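Local structure of putative glutaryl-CoA dehydrogenase (Thermus thermophilus, 2EBA) at residues E110-E115 / L226-A231; L131-G136 / N143-A148; V174-D179 / K235-C240; S239-A244 / T363-H368. The protein is probably a member of the acyl-CoA dehydrogenase family of flavoproteins, and binds flavin-adenine dinucleotide in an assembly of four chains. All blocks are in the same frame, centred on the assembly; numbering follows the deposited sequence.

Contact 1. Residues E110-E115 / L226-A231; sequences EEQKRE and LRLPKA
In the three-domain acyl-CoA dehydrogenase fold, the loop leading from the beta domain into the C-terminal helices is met by Gln-112, on the first turn of helix 110-121. This one side chain carries most of the contact and shows how a single amide can serve both polar and apolar neighbours. With CG anti to the carbonyl carbon (chi1 -57°) and the chain extended beyond it, the amide is carried across to residues 226-229. Gln-112 NE2 gives a weak hydrogen bond to Arg-227 O (3.2 Å) and a second weak one to Ser-225 O. The firmer polar partner belongs to OE1, which accepts from Ser-109 N just before the helix. Leu-228, resting on Leu-188 and Tyr-107, sends CD1 to within 3.4 Å of Gln-112 OE1, while the Pro-229 ring, meeting the glutamine chain from the opposite direction, places CD 3.3 Å from that same Gln-112 OE1.

Contact 2. Residues L131-G136 / N143-A148; sequences LTEPDG and NMKTRA. With FAD (flavin-adenine dinucleotide), chain I.
Glu-133 joins two parts of the flavin-binding loop of the beta domain by receiving the backbone of Lys-145 and Thr-146. Its CG stands anti to the carbonyl carbon (chi1 -78°), and the straight chain beyond carries the carboxylate across. Lys-145 N hydrogen-bonds Glu-133 OE1 (2.7 Å) and Thr-146 N reaches OE2, both on the syn side; Thr-146 OG1 drops onto Glu-133 OE2 (2.9 Å) from above the carboxylate plane. Asn-143 ND2 gives Gly-136 O a nearly straight bond (2.9 Å, 172°) in the carbonyl plane, and a water links Asn-143 O to Asp-135 N. Salt bridges add Lys-161 at Glu-133 OE2 and, less securely placed, Asp-135 to Lys-145. Leu-131 CD1 meets Met-144 CE at 3.9 Å, their chains crossing at about a right angle. FAD O2 accepts from Thr-132 N (3.0 Å) and from Leu-131 N, and Thr-132 OG1 donates to FAD N1 (2.7 Å). The loop lies between strands 127-130 and 147-149, with Leu-131 and Met-144 against Trp-176 of strand 172-178.

Contact 3. Residues V174-D179 / K235-C240; sequences VIWAKD and KAPLSC
Trp-176 lays one face of its indole on Pro-237, in the first turns of helix 235-269. Its CG stands anti to the carbonyl carbon (chi1 -57°), and chi2 of 90° turns the ring across its CA-CB-CG plane, presenting a broad side to the helix. Pro-237 CB sits 3.8 Å from the centroid of the Trp-176 six-membered ring and 16° off the normal, a CH-pi contact over the face. The proline ring extends from there along the indole, putting Pro-237 CD 3.6 Å from Trp-176 CZ3, while Ala-236 CB approaches that same Trp-176 CZ3 obliquely at 3.7 Å. One turn on, Ser-239 has OG between its backbone N and carbonyl carbon, which brings the hydroxyl back to Ala-236 O; Ser-239 OG is also hydrogen-bonded to Tyr-107 OH. The indole has further neighbours in Phe-129, whose ring plane is turned from it by about 55°, and in Val-184; the nearest atoms of the indole and the bound FAD are about 7 Å apart. Tryptophan on proline thus seats a strand of the central beta domain on the opening turns of the long helix that begins the C-terminal helical domain, as in the acyl-CoA dehydrogenase fold.

Contact 4. Residues S239-A244 / T363-H368; sequences SCLTQA and TYEGTH. With FAD (flavin-adenine dinucleotide), chain I.
Glu-365 turns its carboxylate onto the apolar flank of helix 235-269, where Leu-241 and Ala-244 receive it. Glu-365 OE1 lies 3.2 Å from Leu-241 CD2, and Glu-365 OE2 is tight against Ala-244 CB at 2.9 Å. No hydrogen bond crosses between the segments, and buried OE1 has no polar partner anywhere in the model. A bend at chi2 (-97°) swings the carboxylate toward the helix, and the backbone beneath has left-handed helical angles (phi 59°, psi 39°).

The main chain of this loop has several side-chain partners: Glu-365 O accepts from Arg-245 NE and His-371 NE2, while Lys-322 NZ bonds both Tyr-364 O and Gly-366 O. Such a loop, between two helices of the C-terminal helical domain of an acyl-CoA dehydrogenase, also forms a wall of the flavin pocket. Tyr-364 brings CD2 to 3.6 Å from FAD C6, which lies at the edge of the phenol ring and near its plane, and Tyr-364 CA passes 3.4 Å from FAD O2'.

Further along, Thr-367 OG1 shares a hydrogen bond with the ribose hydroxyl FAD O2B (2.9 Å) and serves as N-cap of helix 368-380. In the outer shell, Tyr-364 OH is hydrogen-bonded to Arg-90 and Ser-91 of helix 87-107, and Thr-363 OG1 to Glu-359 O and to Arg-337 of a second subunit.

From the N terminus, contact 1 opens first, on helix 110-121, and closes after the beta domain at residues 226-231. Contact 2 closes a short loop nested inside it. Contact 3 starts within the same span but ends beyond it, on helix 235-269, so contacts 1 and 3 cross; Ala-231 packs on Trp-176 where they touch. Contact 4 begins where contact 3 ends, sharing Ser-239 and Cys-240, and spans most of the C-terminal helices. Contacts 2 and 3 are joined through Lys-178, whose backbone probably bonds Thr-146 and Ala-148. Leu-131 touches Leu-241 between contacts 2 and 4, both of which reach the same FAD.

Contact 1. Residues E110-E115 / L226-A231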
# COMPACT_ATOMS: atom_id res chain seq x y z
N GLU A 110 -45.85 -2.12 -21.80
CA GLU A 110 -46.77 -1.60 -20.80
C GLU A 110 -47.45 -2.76 -20.08
O GLU A 110 -47.83 -2.66 -18.91
CB GLU A 110 -47.82 -0.71 -21.47
CG GLU A 110 -48.59 0.14 -20.48
CD GLU A 110 -47.68 0.89 -19.54
OE1 GLU A 110 -46.78 1.61 -20.03
OE2 GLU A 110 -47.85 0.75 -18.32
N GLU A 111 -47.59 -3.87 -20.80
CA GLU A 111 -48.22 -5.08 -20.29
C GLU A 111 -47.32 -5.72 -19.23
O GLU A 111 -47.79 -6.13 -18.17
CB GLU A 111 -48.46 -6.06 -21.44
CG GLU A 111 -49.20 -7.34 -21.06
CD GLU A 111 -49.24 -8.35 -22.20
OE1 GLU A 111 -48.59 -8.09 -23.24
OE2 GLU A 111 -49.90 -9.40 -22.06
N GLN A 112 -46.03 -5.81 -19.53
CA GLN A 112 -45.08 -6.40 -18.59
C GLN A 112 -44.95 -5.53 -17.36
O GLN A 112 -44.79 -6.03 -16.25
CB GLN A 112 -43.71 -6.57 -19.26
CG GLN A 112 -43.76 -7.40 -20.53
CD GLN A 112 -42.45 -7.40 -21.31
OE1 GLN A 112 -41.79 -6.38 -21.44
NE2 GLN A 112 -42.10 -8.55 -21.86
N LYS A 113 -45.04 -4.22 -17.54
CA LYS A 113 -44.93 -3.29 -16.43
C LYS A 113 -46.11 -3.39 -15.47
O LYS A 113 -45.92 -3.49 -14.26
CB LYS A 113 -44.77 -1.86 -16.93
CG LYS A 113 -43.41 -1.59 -17.55
CD LYS A 113 -43.20 -0.13 -17.89
CE LYS A 113 -44.10 0.35 -19.02
NZ LYS A 113 -43.86 1.79 -19.36
N ARG A 114 -47.32 -3.36 -16.01
CA ARG A 114 -48.52 -3.45 -15.18
C ARG A 114 -48.66 -4.83 -14.55
O ARG A 114 -49.17 -4.98 -13.44
CB ARG A 114 -49.78 -3.21 -16.02
CG ARG A 114 -49.88 -1.87 -16.72
CD ARG A 114 -51.36 -1.57 -16.97
NE ARG A 114 -51.62 -0.75 -18.15
CZ ARG A 114 -51.07 0.43 -18.39
NH1 ARG A 114 -51.39 1.09 -19.49
NH2 ARG A 114 -50.19 0.96 -17.53
N GLU A 115 -48.18 -5.83 -15.26
CA GLU A 115 -48.26 -7.21 -14.82
C GLU A 115 -47.28 -7.61 -13.70
O GLU A 115 -47.66 -8.27 -12.74
CB GLU A 115 -48.05 -8.11 -16.04
CG GLU A 115 -48.23 -9.59 -15.83
CD GLU A 115 -47.86 -10.39 -17.07
OE1 GLU A 115 -48.02 -11.63 -17.04
OE2 GLU A 115 -47.41 -9.77 -18.07
N LEU A 226 -43.04 -11.92 -23.78
CA LEU A 226 -42.23 -11.99 -22.56
C LEU A 226 -40.78 -11.54 -22.79
O LEU A 226 -39.92 -11.66 -21.92
CB LEU A 226 -42.30 -13.40 -21.96
CG LEU A 226 -43.00 -13.47 -20.59
CD1 LEU A 226 -44.14 -12.48 -20.53
CD2 LEU A 226 -43.48 -14.88 -20.33
N ARG A 227 -40.51 -11.02 -23.98
CA ARG A 227 -39.19 -10.50 -24.28
C ARG A 227 -39.27 -8.98 -24.04
O ARG A 227 -40.25 -8.34 -24.41
CB ARG A 227 -38.80 -10.75 -25.73
CG ARG A 227 -37.42 -10.19 -26.07
CD ARG A 227 -37.05 -10.43 -27.51
NE ARG A 227 -37.82 -9.60 -28.41
CZ ARG A 227 -37.56 -8.32 -28.66
NH1 ARG A 227 -36.53 -7.73 -28.07
NH2 ARG A 227 -38.32 -7.62 -29.50
N LEU A 228 -38.24 -8.42 -23.42
CA LEU A 228 -38.21 -6.99 -23.17
C LEU A 228 -38.06 -6.23 -24.50
O LEU A 228 -36.99 -6.25 -25.13
CB LEU A 228 -37.05 -6.67 -22.23
CG LEU A 228 -37.33 -6.20 -20.79
CD1 LEU A 228 -38.62 -6.77 -20.23
CD2 LEU A 228 -36.14 -6.62 -19.95
N PRO A 229 -39.14 -5.57 -24.96
CA PRO A 229 -39.15 -4.82 -26.22
C PRO A 229 -38.00 -3.84 -26.44
O PRO A 229 -37.25 -3.96 -27.41
CB PRO A 229 -40.52 -4.13 -26.22
CG PRO A 229 -40.87 -4.04 -24.76
CD PRO A 229 -40.41 -5.37 -24.24
N LYS A 230 -37.84 -2.89 -25.53
CA LYS A 230 -36.77 -1.91 -25.64
C LYS A 230 -35.38 -2.44 -25.29
O LYS A 230 -34.39 -1.76 -25.55
CB LYS A 230 -37.07 -0.68 -24.79
CG LYS A 230 -38.18 0.21 -25.35
CD LYS A 230 -39.53 -0.10 -24.73
CE LYS A 230 -39.64 0.44 -23.30
NZ LYS A 230 -39.45 1.92 -23.24
N ALA A 231 -35.29 -3.63 -24.70
CA ALA A 231 -33.99 -4.19 -24.32
C ALA A 231 -33.17 -4.59 -25.54
O ALA A 231 -33.36 -5.68 -26.09
CB ALA A 231 -34.19 -5.40 -23.40

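Contact 2. Residues L131-G136 / N143-A148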
# COMPACT_ATOMS: atom_id res chain seq x y z
N LEU A 131 -27.09 -12.81 -15.96
CA LEU A 131 -26.16 -12.28 -16.95
C LEU A 131 -24.87 -13.10 -17.02
O LEU A 131 -24.49 -13.58 -18.09
CB LEU A 131 -25.80 -10.84 -16.64
CG LEU A 131 -24.87 -10.21 -17.66
CD1 LEU A 131 -25.57 -10.09 -19.01
CD2 LEU A 131 -24.43 -8.87 -17.13
N THR A 132 -24.22 -13.27 -15.87
CA THR A 132 -22.96 -14.01 -15.76
C THR A 132 -23.05 -15.48 -16.16
O THR A 132 -24.00 -16.19 -15.83
CB THR A 132 -22.41 -13.98 -14.30
OG1 THR A 132 -22.19 -12.62 -13.91
CG2 THR A 132 -21.10 -14.76 -14.19
N GLU A 133 -22.04 -15.94 -16.88
CA GLU A 133 -21.98 -17.32 -17.31
C GLU A 133 -20.66 -17.93 -16.86
O GLU A 133 -19.74 -17.23 -16.47
CB GLU A 133 -22.14 -17.41 -18.83
CG GLU A 133 -23.59 -17.25 -19.24
CD GLU A 133 -23.79 -17.33 -20.73
OE1 GLU A 133 -23.07 -18.11 -21.38
OE2 GLU A 133 -24.69 -16.63 -21.25
N PRO A 134 -20.56 -19.27 -16.89
CA PRO A 134 -19.38 -20.03 -16.49
C PRO A 134 -18.00 -19.62 -17.04
O PRO A 134 -16.98 -19.84 -16.39
CB PRO A 134 -19.76 -21.46 -16.89
CG PRO A 134 -21.21 -21.49 -16.60
CD PRO A 134 -21.70 -20.17 -17.17
N ASP A 135 -17.95 -19.00 -18.22
CA ASP A 135 -16.65 -18.63 -18.78
C ASP A 135 -16.02 -17.31 -18.32
O ASP A 135 -14.86 -17.05 -18.62
CB ASP A 135 -16.71 -18.68 -20.31
CG ASP A 135 -16.81 -20.10 -20.84
OD1 ASP A 135 -16.86 -20.28 -22.06
OD2 ASP A 135 -16.84 -21.04 -20.02
N GLY A 136 -16.77 -16.50 -17.58
CA GLY A 136 -16.23 -15.23 -17.09
C GLY A 136 -17.20 -14.07 -17.16
O GLY A 136 -17.54 -13.58 -18.25
N ASN A 143 -18.62 -13.81 -23.24
CA ASN A 143 -18.85 -15.14 -22.72
C ASN A 143 -20.31 -15.50 -22.63
O ASN A 143 -20.65 -16.52 -22.05
CB ASN A 143 -18.21 -15.32 -21.35
CG ASN A 143 -16.70 -15.38 -21.43
OD1 ASN A 143 -16.14 -15.99 -22.34
ND2 ASN A 143 -16.03 -14.75 -20.47
N MET A 144 -21.17 -14.67 -23.21
CA MET A 144 -22.60 -14.94 -23.20
C MET A 144 -22.93 -15.98 -24.26
O MET A 144 -23.19 -15.63 -25.42
CB MET A 144 -23.40 -13.66 -23.52
CG MET A 144 -24.90 -13.87 -23.63
SD MET A 144 -25.76 -12.40 -24.08
CE MET A 144 -25.71 -11.58 -22.66
N LYS A 145 -22.93 -17.26 -23.90
CA LYS A 145 -23.26 -18.26 -24.91
C LYS A 145 -24.67 -18.76 -24.83
O LYS A 145 -25.01 -19.76 -25.48
CB LYS A 145 -22.31 -19.45 -24.86
CG LYS A 145 -20.91 -19.04 -24.99
CD LYS A 145 -20.22 -19.63 -23.82
CE LYS A 145 -18.76 -19.48 -23.94
NZ LYS A 145 -18.29 -20.54 -24.86
N THR A 146 -25.50 -18.10 -24.03
CA THR A 146 -26.89 -18.52 -23.95
C THR A 146 -27.52 -18.01 -25.25
O THR A 146 -27.44 -16.82 -25.56
CB THR A 146 -27.60 -17.88 -22.75
OG1 THR A 146 -27.02 -18.40 -21.55
CG2 THR A 146 -29.08 -18.18 -22.77
N ARG A 147 -28.16 -18.90 -25.99
CA ARG A 147 -28.78 -18.51 -27.25
C ARG A 147 -30.29 -18.40 -27.20
O ARG A 147 -30.95 -19.01 -26.36
CB ARG A 147 -28.40 -19.49 -28.34
CG ARG A 147 -27.01 -19.29 -28.84
CD ARG A 147 -26.91 -17.95 -29.55
NE ARG A 147 -25.53 -17.67 -29.94
CZ ARG A 147 -24.55 -17.43 -29.07
NH1 ARG A 147 -24.80 -17.44 -27.77
NH2 ARG A 147 -23.32 -17.19 -29.52
N ALA A 148 -30.81 -17.62 -28.14
CA ALA A 148 -32.23 -17.39 -28.27
C ALA A 148 -32.57 -17.39 -29.76
O ALA A 148 -32.05 -16.57 -30.52
CB ALA A 148 -32.60 -16.06 -27.62
PA FAD I . -13.63 -13.68 -14.10
O1A FAD I . -12.92 -14.84 -14.77
O2A FAD I . -14.49 -12.73 -14.89
O5B FAD I . -12.50 -12.85 -13.27
C5B FAD I . -11.52 -13.39 -12.54
C4B FAD I . -10.34 -12.53 -12.19
O4B FAD I . -9.80 -11.79 -13.49
C3B FAD I . -10.93 -11.13 -11.61
O3B FAD I . -9.86 -10.60 -10.84
C2B FAD I . -11.01 -10.05 -12.72
O2B FAD I . -10.65 -8.80 -12.27
C1B FAD I . -9.84 -10.48 -13.57
N9A FAD I . -10.17 -10.03 -14.99
C8A FAD I . -11.21 -10.44 -15.71
N7A FAD I . -11.11 -9.80 -16.93
C5A FAD I . -9.99 -9.02 -16.94
C6A FAD I . -9.38 -8.15 -17.89
N6A FAD I . -9.91 -7.95 -19.11
N1A FAD I . -8.21 -7.50 -17.56
C2A FAD I . -7.64 -7.67 -16.33
N3A FAD I . -8.21 -8.49 -15.39
C4A FAD I . -9.38 -9.18 -15.68
N1 FAD I . -23.93 -12.28 -11.82
C2 FAD I . -25.16 -11.97 -12.34
O2 FAD I . -25.28 -11.73 -13.55
N3 FAD I . -26.26 -11.91 -11.52
C4 FAD I . -26.15 -12.17 -10.18
O4 FAD I . -27.16 -12.13 -9.46
C4X FAD I . -24.90 -12.50 -9.62
N5 FAD I . -24.76 -12.79 -8.28
C5X FAD I . -23.55 -13.15 -7.74
C6 FAD I . -23.45 -13.48 -6.37
C7 FAD I . -22.22 -13.88 -5.81
C7M FAD I . -22.20 -14.23 -4.34
C8 FAD I . -21.05 -13.95 -6.63
C8M FAD I . -19.69 -14.37 -6.12
C9 FAD I . -21.15 -13.62 -8.00
C9A FAD I . -22.39 -13.22 -8.59
N10 FAD I . -22.53 -12.91 -9.96
C10 FAD I . -23.76 -12.56 -10.48
C1' FAD I . -21.40 -12.97 -10.89
C2' FAD I . -20.35 -11.92 -10.68
O2' FAD I . -20.75 -10.72 -11.32
C3' FAD I . -19.06 -12.47 -11.20
O3' FAD I . -18.47 -13.26 -10.17
C4' FAD I . -18.05 -11.42 -11.63
O4' FAD I . -18.36 -10.92 -12.94
C5' FAD I . -16.65 -12.00 -11.66
O5' FAD I . -16.50 -12.83 -12.80
P FAD I . -16.06 -14.38 -12.75
O1P FAD I . -16.36 -14.99 -11.41
O2P FAD I . -16.67 -15.06 -13.95
O3P FAD I . -14.46 -14.30 -12.86
O HOH W 1 -19.88 -18.70 -20.73

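Contact 3. Residues V174-D179 / K235-C240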
# COMPACT_ATOMS: atom_id res chain seq x y z
N VAL A 174 -34.74 -12.69 -15.32
CA VAL A 174 -34.37 -11.81 -16.42
C VAL A 174 -33.15 -12.44 -17.04
O VAL A 174 -32.05 -12.31 -16.52
CB VAL A 174 -34.01 -10.42 -15.92
CG1 VAL A 174 -33.67 -9.51 -17.09
CG2 VAL A 174 -35.17 -9.86 -15.13
N ILE A 175 -33.35 -13.13 -18.14
CA ILE A 175 -32.24 -13.79 -18.79
C ILE A 175 -31.76 -13.04 -20.00
O ILE A 175 -32.57 -12.56 -20.80
CB ILE A 175 -32.63 -15.23 -19.21
CG1 ILE A 175 -32.24 -16.21 -18.11
CG2 ILE A 175 -31.92 -15.61 -20.50
CD1 ILE A 175 -33.01 -16.05 -16.84
N TRP A 176 -30.44 -12.93 -20.13
CA TRP A 176 -29.83 -12.26 -21.27
C TRP A 176 -29.15 -13.30 -22.14
O TRP A 176 -28.31 -14.06 -21.67
CB TRP A 176 -28.79 -11.23 -20.81
CG TRP A 176 -29.36 -10.22 -19.89
CD1 TRP A 176 -29.42 -10.30 -18.53
CD2 TRP A 176 -30.10 -9.04 -20.25
NE1 TRP A 176 -30.16 -9.26 -18.02
CE2 TRP A 176 -30.59 -8.47 -19.06
CE3 TRP A 176 -30.41 -8.42 -21.47
CZ2 TRP A 176 -31.37 -7.31 -19.04
CZ3 TRP A 176 -31.19 -7.27 -21.45
CH2 TRP A 176 -31.66 -6.73 -20.25
N ALA A 177 -29.54 -13.34 -23.41
CA ALA A 177 -28.97 -14.28 -24.36
C ALA A 177 -28.72 -13.56 -25.67
O ALA A 177 -29.04 -12.39 -25.79
CB ALA A 177 -29.92 -15.44 -24.59
N LYS A 178 -28.16 -14.27 -26.63
CA LYS A 178 -27.90 -13.70 -27.95
C LYS A 178 -28.66 -14.50 -29.01
O LYS A 178 -29.11 -15.61 -28.75
CB LYS A 178 -26.40 -13.70 -28.25
CG LYS A 178 -25.63 -12.60 -27.56
CD LYS A 178 -24.17 -12.51 -28.03
CE LYS A 178 -23.34 -13.70 -27.60
NZ LYS A 178 -21.87 -13.48 -27.75
N ASP A 179 -28.80 -13.90 -30.20
CA ASP A 179 -29.50 -14.53 -31.31
C ASP A 179 -28.52 -14.69 -32.49
O ASP A 179 -28.92 -14.88 -33.65
CB ASP A 179 -30.69 -13.67 -31.72
CG ASP A 179 -30.29 -12.27 -32.15
OD1 ASP A 179 -31.18 -11.42 -32.32
OD2 ASP A 179 -29.08 -12.02 -32.33
N LYS A 235 -25.78 -2.73 -23.68
CA LYS A 235 -26.16 -1.55 -22.93
C LYS A 235 -27.37 -1.74 -22.02
O LYS A 235 -27.46 -1.10 -20.97
CB LYS A 235 -26.40 -0.37 -23.89
CG LYS A 235 -27.45 -0.58 -24.98
CD LYS A 235 -27.51 0.65 -25.89
CE LYS A 235 -28.50 0.50 -27.03
NZ LYS A 235 -29.93 0.39 -26.59
N ALA A 236 -28.29 -2.62 -22.39
CA ALA A 236 -29.46 -2.84 -21.56
C ALA A 236 -29.06 -3.47 -20.21
O ALA A 236 -29.35 -2.90 -19.16
CB ALA A 236 -30.47 -3.72 -22.29
N PRO A 237 -28.41 -4.65 -20.22
CA PRO A 237 -28.03 -5.25 -18.93
C PRO A 237 -27.04 -4.39 -18.15
O PRO A 237 -27.04 -4.39 -16.91
CB PRO A 237 -27.42 -6.59 -19.35
CG PRO A 237 -26.91 -6.32 -20.69
CD PRO A 237 -28.01 -5.53 -21.32
N LEU A 238 -26.21 -3.66 -18.87
CA LEU A 238 -25.23 -2.80 -18.23
C LEU A 238 -25.89 -1.67 -17.48
O LEU A 238 -25.46 -1.33 -16.39
CB LEU A 238 -24.26 -2.22 -19.26
CG LEU A 238 -23.37 -3.24 -19.96
CD1 LEU A 238 -22.41 -2.55 -20.88
CD2 LEU A 238 -22.62 -4.03 -18.92
N SER A 239 -26.94 -1.10 -18.05
CA SER A 239 -27.64 -0.00 -17.38
C SER A 239 -28.18 -0.51 -16.05
O SER A 239 -28.29 0.25 -15.09
CB SER A 239 -28.77 0.53 -18.26
OG SER A 239 -29.69 -0.49 -18.58
N CYS A 240 -28.51 -1.80 -16.02
CA CYS A 240 -29.05 -2.43 -14.82
C CYS A 240 -27.94 -2.52 -13.80
O CYS A 240 -28.15 -2.26 -12.62
CB CYS A 240 -29.57 -3.83 -15.12
SG CYS A 240 -31.07 -3.85 -16.09

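Contact 4. Residues S239-A244 / T363-H368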
# COMPACT_ATOMS: atom_id res chain seq x y z
N SER A 239 -26.94 -1.10 -18.05
CA SER A 239 -27.64 -0.00 -17.38
C SER A 239 -28.18 -0.51 -16.05
O SER A 239 -28.29 0.25 -15.09
CB SER A 239 -28.77 0.53 -18.26
OG SER A 239 -29.69 -0.49 -18.58
N CYS A 240 -28.51 -1.80 -16.02
CA CYS A 240 -29.05 -2.43 -14.82
C CYS A 240 -27.94 -2.52 -13.80
O CYS A 240 -28.15 -2.26 -12.62
CB CYS A 240 -29.57 -3.83 -15.12
SG CYS A 240 -31.07 -3.85 -16.09
N LEU A 241 -26.75 -2.89 -14.24
CA LEU A 241 -25.65 -2.96 -13.31
C LEU A 241 -25.34 -1.56 -12.76
O LEU A 241 -25.11 -1.41 -11.56
CB LEU A 241 -24.42 -3.55 -13.98
CG LEU A 241 -24.55 -4.99 -14.48
CD1 LEU A 241 -23.21 -5.43 -15.08
CD2 LEU A 241 -24.95 -5.92 -13.34
N THR A 242 -25.35 -0.54 -13.63
CA THR A 242 -25.08 0.83 -13.17
C THR A 242 -26.03 1.21 -12.06
O THR A 242 -25.58 1.80 -11.09
CB THR A 242 -25.25 1.87 -14.29
OG1 THR A 242 -24.33 1.58 -15.34
CG2 THR A 242 -24.96 3.27 -13.75
N GLN A 243 -27.31 0.86 -12.20
CA GLN A 243 -28.33 1.14 -11.18
C GLN A 243 -27.93 0.41 -9.90
O GLN A 243 -27.87 1.01 -8.82
CB GLN A 243 -29.70 0.63 -11.61
CG GLN A 243 -30.26 1.28 -12.83
CD GLN A 243 -30.70 2.67 -12.56
OE1 GLN A 243 -31.37 2.93 -11.56
NE2 GLN A 243 -30.34 3.60 -13.44
N ALA A 244 -27.68 -0.89 -10.04
CA ALA A 244 -27.29 -1.73 -8.91
C ALA A 244 -26.01 -1.22 -8.25
O ALA A 244 -25.90 -1.15 -7.03
CB ALA A 244 -27.12 -3.18 -9.37
N THR A 363 -16.24 -8.44 -5.83
CA THR A 363 -16.17 -9.19 -7.08
C THR A 363 -17.33 -8.98 -8.07
O THR A 363 -17.11 -8.67 -9.24
CB THR A 363 -16.04 -10.69 -6.77
OG1 THR A 363 -14.75 -10.94 -6.21
CG2 THR A 363 -16.22 -11.53 -8.01
N TYR A 364 -18.57 -9.16 -7.61
CA TYR A 364 -19.69 -9.02 -8.52
C TYR A 364 -20.04 -7.58 -8.88
O TYR A 364 -19.51 -6.64 -8.29
CB TYR A 364 -20.93 -9.76 -7.98
CG TYR A 364 -21.64 -9.22 -6.75
CD1 TYR A 364 -21.53 -7.88 -6.35
CD2 TYR A 364 -22.49 -10.04 -6.01
CE1 TYR A 364 -22.27 -7.39 -5.27
CE2 TYR A 364 -23.22 -9.57 -4.93
CZ TYR A 364 -23.10 -8.24 -4.56
OH TYR A 364 -23.82 -7.80 -3.48
N GLU A 365 -20.92 -7.41 -9.85
CA GLU A 365 -21.30 -6.08 -10.30
C GLU A 365 -20.05 -5.33 -10.77
O GLU A 365 -19.89 -4.13 -10.54
CB GLU A 365 -21.97 -5.32 -9.15
CG GLU A 365 -23.24 -6.01 -8.66
CD GLU A 365 -24.49 -5.43 -9.27
OE1 GLU A 365 -24.40 -4.81 -10.34
OE2 GLU A 365 -25.58 -5.59 -8.68
N GLY A 366 -19.18 -6.07 -11.46
CA GLY A 366 -17.94 -5.51 -11.97
C GLY A 366 -16.84 -5.59 -10.94
O GLY A 366 -16.93 -4.95 -9.91
N THR A 367 -15.80 -6.39 -11.19
CA THR A 367 -14.70 -6.50 -10.23
C THR A 367 -13.90 -5.20 -10.12
O THR A 367 -14.07 -4.28 -10.93
CB THR A 367 -13.70 -7.62 -10.62
OG1 THR A 367 -13.16 -7.35 -11.92
CG2 THR A 367 -14.36 -8.95 -10.61
N HIS A 368 -13.01 -5.14 -9.13
CA HIS A 368 -12.19 -3.95 -8.92
C HIS A 368 -11.48 -3.57 -10.21
O HIS A 368 -11.50 -2.42 -10.62
CB HIS A 368 -11.17 -4.21 -7.82
CG HIS A 368 -10.45 -2.98 -7.37
ND1 HIS A 368 -9.34 -2.49 -8.01
CD2 HIS A 368 -10.72 -2.11 -6.37
CE1 HIS A 368 -8.95 -1.37 -7.43
NE2 HIS A 368 -9.78 -1.12 -6.43
PA FAD I . -13.63 -13.68 -14.10
O1A FAD I . -12.92 -14.84 -14.77
O2A FAD I . -14.49 -12.73 -14.89
O5B FAD I . -12.50 -12.85 -13.27
C5B FAD I . -11.52 -13.39 -12.54
C4B FAD I . -10.34 -12.53 -12.19
O4B FAD I . -9.80 -11.79 -13.49
C3B FAD I . -10.93 -11.13 -11.61
O3B FAD I . -9.86 -10.60 -10.84
C2B FAD I . -11.01 -10.05 -12.72
O2B FAD I . -10.65 -8.80 -12.27
C1B FAD I . -9.84 -10.48 -13.57
N9A FAD I . -10.17 -10.03 -14.99
C8A FAD I . -11.21 -10.44 -15.71
N7A FAD I . -11.11 -9.80 -16.93
C5A FAD I . -9.99 -9.02 -16.94
C6A FAD I . -9.38 -8.15 -17.89
N6A FAD I . -9.91 -7.95 -19.11
N1A FAD I . -8.21 -7.50 -17.56
C2A FAD I . -7.64 -7.67 -16.33
N3A FAD I . -8.21 -8.49 -15.39
C4A FAD I . -9.38 -9.18 -15.68
N1 FAD I . -23.93 -12.28 -11.82
C2 FAD I . -25.16 -11.97 -12.34
O2 FAD I . -25.28 -11.73 -13.55
N3 FAD I . -26.26 -11.91 -11.52
C4 FAD I . -26.15 -12.17 -10.18
O4 FAD I . -27.16 -12.13 -9.46
C4X FAD I . -24.90 -12.50 -9.62
N5 FAD I . -24.76 -12.79 -8.28
C5X FAD I . -23.55 -13.15 -7.74
C6 FAD I . -23.45 -13.48 -6.37
C7 FAD I . -22.22 -13.88 -5.81
C7M FAD I . -22.20 -14.23 -4.34
C8 FAD I . -21.05 -13.95 -6.63
C8M FAD I . -19.69 -14.37 -6.12
C9 FAD I . -21.15 -13.62 -8.00
C9A FAD I . -22.39 -13.22 -8.59
N10 FAD I . -22.53 -12.91 -9.96
C10 FAD I . -23.76 -12.56 -10.48
C1' FAD I . -21.40 -12.97 -10.89
C2' FAD I . -20.35 -11.92 -10.68
O2' FAD I . -20.75 -10.72 -11.32
C3' FAD I . -19.06 -12.47 -11.20
O3' FAD I . -18.47 -13.26 -10.17
C4' FAD I . -18.05 -11.42 -11.63
O4' FAD I . -18.36 -10.92 -12.94
C5' FAD I . -16.65 -12.00 -11.66
O5' FAD I . -16.50 -12.83 -12.80
P FAD I . -16.06 -14.38 -12.75
O1P FAD I . -16.36 -14.99 -11.41
O2P FAD I . -16.67 -15.06 -13.95
O3P FAD I . -14.46 -14.30 -12.86